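Local coordinates for chitin binding protein (Streptomyces lividans, PDB 5FTZ) that probably binds chitin and cleaves its chains oxidatively, as a copper-dependent lytic polysaccharide monooxygenase of family AA10, at residues Ile151-Thr156 and Phe164-Asp169. Sequence-based numbering, arbitrary orientation.
Sequences ILAVWT and FYACSD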
ATOM      1  N   ILE A 151       2.582  18.967 -22.802  1.00  7.29           N
ATOM      2  CA  ILE A 151       3.097  17.996 -21.861  1.00  7.80           C
ATOM      3  C   ILE A 151       1.980  17.585 -20.958  1.00  8.20           C
ATOM      4  O   ILE A 151       1.320  18.460 -20.335  1.00  9.40           O
ATOM      5  CB  ILE A 151       4.342  18.532 -21.097  1.00  8.67           C
ATOM      6  CG1 ILE A 151       5.538  18.710 -22.050  1.00 10.18           C
ATOM      7  CG2 ILE A 151       4.623  17.599 -19.906  1.00  9.02           C
ATOM      8  CD1 ILE A 151       6.768  19.416 -21.521  1.00 11.29           C
ATOM      9  N   LEU A 152       1.727  16.309 -20.873  1.00  7.66           N
ATOM     10  CA  LEU A 152       0.736  15.685 -19.965  1.00  7.69           C
ATOM     11  C   LEU A 152       1.458  15.061 -18.817  1.00  7.95           C
ATOM     12  O   LEU A 152       2.308  14.172 -19.023  1.00  8.47           O
ATOM     13  CB  LEU A 152      -0.117  14.658 -20.713  1.00  8.42           C
ATOM     14  CG  LEU A 152      -1.075  13.856 -19.834  1.00  9.17           C
ATOM     15  CD1 LEU A 152      -2.181  14.707 -19.301  1.00 10.31           C
ATOM     16  CD2 LEU A 152      -1.623  12.658 -20.594  1.00 10.39           C
ATOM     17  N   ALA A 153       1.115  15.487 -17.601  1.00  7.14           N
ATOM     18  CA  ALA A 153       1.650  14.946 -16.369  1.00  7.46           C
ATOM     19  C   ALA A 153       0.585  14.135 -15.711  1.00  8.29           C
ATOM     20  O   ALA A 153      -0.553  14.579 -15.600  1.00  8.93           O
ATOM     21  CB  ALA A 153       2.103  16.107 -15.499  1.00  7.81           C
ATOM     22  N   VAL A 154       0.947  12.930 -15.315  1.00  8.21           N
ATOM     23  CA  VAL A 154       0.026  12.005 -14.674  1.00  7.87           C
ATOM     24  C   VAL A 154       0.608  11.528 -13.354  1.00  7.81           C
ATOM     25  O   VAL A 154       1.713  10.981 -13.316  1.00  8.14           O
ATOM     26  CB  VAL A 154      -0.301  10.834 -15.604  1.00  8.59           C
ATOM     27  CG1 VAL A 154      -1.392   9.988 -14.925  1.00  9.23           C
ATOM     28  CG2 VAL A 154      -0.784  11.285 -16.988  1.00  9.54           C
ATOM     29  N   TRP A 155      -0.137  11.772 -12.278  1.00  7.58           N
ATOM     30  CA  TRP A 155       0.232  11.369 -10.918  1.00  7.50           C
ATOM     31  C   TRP A 155      -0.679  10.230 -10.476  1.00  7.86           C
ATOM     32  O   TRP A 155      -1.852  10.438 -10.302  1.00  8.48           O
ATOM     33  CB  TRP A 155       0.091  12.583 -10.009  1.00  7.63           C
ATOM     34  CG  TRP A 155       0.178  12.275  -8.545  1.00  8.30           C
ATOM     35  CD1 TRP A 155       0.947  11.333  -7.947  1.00  9.65           C
ATOM     36  CD2 TRP A 155      -0.495  12.977  -7.477  1.00  8.94           C
ATOM     37  NE1 TRP A 155       0.755  11.362  -6.558  1.00 10.26           N
ATOM     38  CE2 TRP A 155      -0.090  12.401  -6.265  1.00 10.10           C
ATOM     39  CE3 TRP A 155      -1.381  14.064  -7.446  1.00 10.05           C
ATOM     40  CZ2 TRP A 155      -0.597  12.834  -5.034  1.00 11.11           C
ATOM     41  CZ3 TRP A 155      -1.813  14.516  -6.237  1.00 10.96           C
ATOM     42  CH2 TRP A 155      -1.437  13.896  -5.058  1.00 12.00           C
ATOM     43  N   THR A 156      -0.117   9.030 -10.321  1.00  8.64           N
ATOM     44  CA  THR A 156      -0.921   7.873  -9.952  1.00  9.01           C
ATOM     45  C   THR A 156      -0.836   7.611  -8.463  1.00  9.18           C
ATOM     46  O   THR A 156       0.255   7.536  -7.890  1.00  9.21           O
ATOM     47  CB  THR A 156      -0.519   6.651 -10.737  1.00 10.50           C
ATOM     48  OG1 THR A 156      -0.703   6.900 -12.151  1.00 12.39           O
ATOM     49  CG2 THR A 156      -1.336   5.409 -10.322  1.00 11.87           C
ATOM     50  N   PHE A 164      -4.158  11.856 -11.111  1.00  7.43           N
ATOM     51  CA  PHE A 164      -4.387  13.280 -11.417  1.00  7.26           C
ATOM     52  C   PHE A 164      -3.717  13.594 -12.703  1.00  8.03           C
ATOM     53  O   PHE A 164      -2.609  13.138 -12.950  1.00  8.50           O
ATOM     54  CB  PHE A 164      -3.900  14.154 -10.287  1.00  7.83           C
ATOM     55  CG  PHE A 164      -4.739  14.013  -9.022  1.00  8.77           C
ATOM     56  CD1 PHE A 164      -4.590  12.917  -8.171  1.00 10.56           C
ATOM     57  CD2 PHE A 164      -5.739  14.931  -8.763  1.00  9.98           C
ATOM     58  CE1 PHE A 164      -5.404  12.784  -7.046  1.00 11.29           C
ATOM     59  CE2 PHE A 164      -6.551  14.772  -7.651  1.00 11.05           C
ATOM     60  CZ  PHE A 164      -6.413  13.697  -6.858  1.00 11.95           C
ATOM     61  N   TYR A 165      -4.433  14.340 -13.527  1.00  7.10           N
ATOM     62  CA  TYR A 165      -4.019  14.673 -14.889  1.00  7.30           C
ATOM     63  C   TYR A 165      -3.818  16.157 -15.062  1.00  7.42           C
ATOM     64  O   TYR A 165      -4.655  16.952 -14.653  1.00  8.64           O
ATOM     65  CB  TYR A 165      -5.096  14.204 -15.872  1.00  7.20           C
ATOM     66  CG  TYR A 165      -5.186  12.688 -15.910  1.00  7.68           C
ATOM     67  CD1 TYR A 165      -5.954  11.986 -14.988  1.00  8.14           C
ATOM     68  CD2 TYR A 165      -4.571  11.954 -16.907  1.00  7.91           C
ATOM     69  CE1 TYR A 165      -6.022  10.581 -15.002  1.00  9.02           C
ATOM     70  CE2 TYR A 165      -4.588  10.562 -16.893  1.00  8.54           C
ATOM     71  CZ  TYR A 165      -5.325   9.886 -15.957  1.00  8.82           C
ATOM     72  OH  TYR A 165      -5.312   8.490 -16.015  1.00  9.96           O
ATOM     73  N   ALA A 166      -2.690  16.556 -15.661  1.00  7.02           N
ATOM     74  CA  ALA A 166      -2.426  17.978 -15.832  1.00  8.25           C
ATOM     75  C   ALA A 166      -1.746  18.233 -17.193  1.00  8.14           C
ATOM     76  O   ALA A 166      -0.619  17.777 -17.414  1.00  8.70           O
ATOM     77  CB  ALA A 166      -1.535  18.514 -14.724  1.00  8.81           C
ATOM     78  N   CYS A 167      -2.477  18.889 -18.068  1.00  8.05           N
ATOM     79  CA  CYS A 167      -1.941  19.261 -19.400  1.00  8.51           C
ATOM     80  C   CYS A 167      -1.290  20.617 -19.313  1.00  8.19           C
ATOM     81  O   CYS A 167      -1.952  21.566 -18.834  1.00  8.53           O
ATOM     82  CB  CYS A 167      -3.074  19.353 -20.414  1.00  9.62           C
ATOM     83  SG  CYS A 167      -3.771  17.707 -20.742  1.00 13.85           S
ATOM     84  N   SER A 168      -0.081  20.780 -19.853  1.00  7.53           N
ATOM     85  CA  SER A 168       0.600  22.036 -19.902  1.00  8.07           C
ATOM     86  C   SER A 168       0.940  22.364 -21.330  1.00  8.84           C
ATOM     87  O   SER A 168       1.642  21.591 -22.006  1.00  8.90           O
ATOM     88  CB  SER A 168       1.843  21.999 -19.080  1.00  9.09           C
ATOM     89  OG  SER A 168       1.611  21.686 -17.717  1.00  9.88           O
ATOM     90  N   ASP A 169       0.603  23.570 -21.760  1.00  8.34           N
ATOM     91  CA  ASP A 169       1.013  24.069 -23.087  1.00  8.55           C
ATOM     92  C   ASP A 169       2.415  24.617 -23.059  1.00  8.87           C
ATOM     93  O   ASP A 169       2.751  25.439 -22.193  1.00  8.54           O
ATOM     94  CB  ASP A 169       0.059  25.135 -23.574  1.00  8.66           C
ATOM     95  CG  ASP A 169      -1.334  24.607 -23.719  1.00  9.84           C
ATOM     96  OD1 ASP A 169      -1.619  23.961 -24.764  1.00 10.52           O
ATOM     97  OD2 ASP A 169      -2.162  24.797 -22.779  1.00  9.84           O
TER
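The ring of Phe164 carries CZ3 of Trp155 over one face, and the ring meets the copper ligand His1 edge-to-face. Trp155 and Phe164 lie side by side, pointing the same way, but the six-membered ring of Trp155 is slid off the phenyl ring, with planes at 30° and centroids 4.9 Å apart, so overlap is slight and the closest touch is Trp155 CE3 to Phe164 CD1 at 3.5 Å. CG of Phe164, anti to its carbonyl carbon (chi1 -69°), puts the ring alongside the indole. The indole also stacks on Phe96 and meets Trp85 edge-to-face, and its NE1 is hydrogen-bonded to Thr93 OG1. On the other side of the sheet the Tyr165 ring receives Val154 CG1 over one face, a CH-pi contact 4.2 Å from the ring centroid, and has Leu152 CD1 at its edge. The same Leu152 CD1 packs 3.7 Å from SG of Cys167, which is disulfide-bonded to Cys49. A smaller residue at Trp155, such as an alanine, would probably leave Phe164 without its neighbouring ring, open a gap beside it and deprive Thr93 OG1 of the indole NE1 partner.

Six backbone hydrogen bonds join the strands in antiparallel register, reciprocally between Ile151 and Ser168, Ala153 and Ala166, and Trp155 and Phe164; Ala153 N to Ala166 O, at 2.9 Å, is nearly straight (172°). Between the alanines the CB atoms stand 4.4 Å apart, and Thr4 of strand 2-6 packs against both. This buried contact joins the two strands of the hairpin 148-157 and 162-171, part of the immunoglobulin-like sandwich of these enzymes. The side chain of Phe164 lies about 4 Å from a bound copper ion; strand 93-100 flanks 148-157, and strand 33-35 pairs with 162-171.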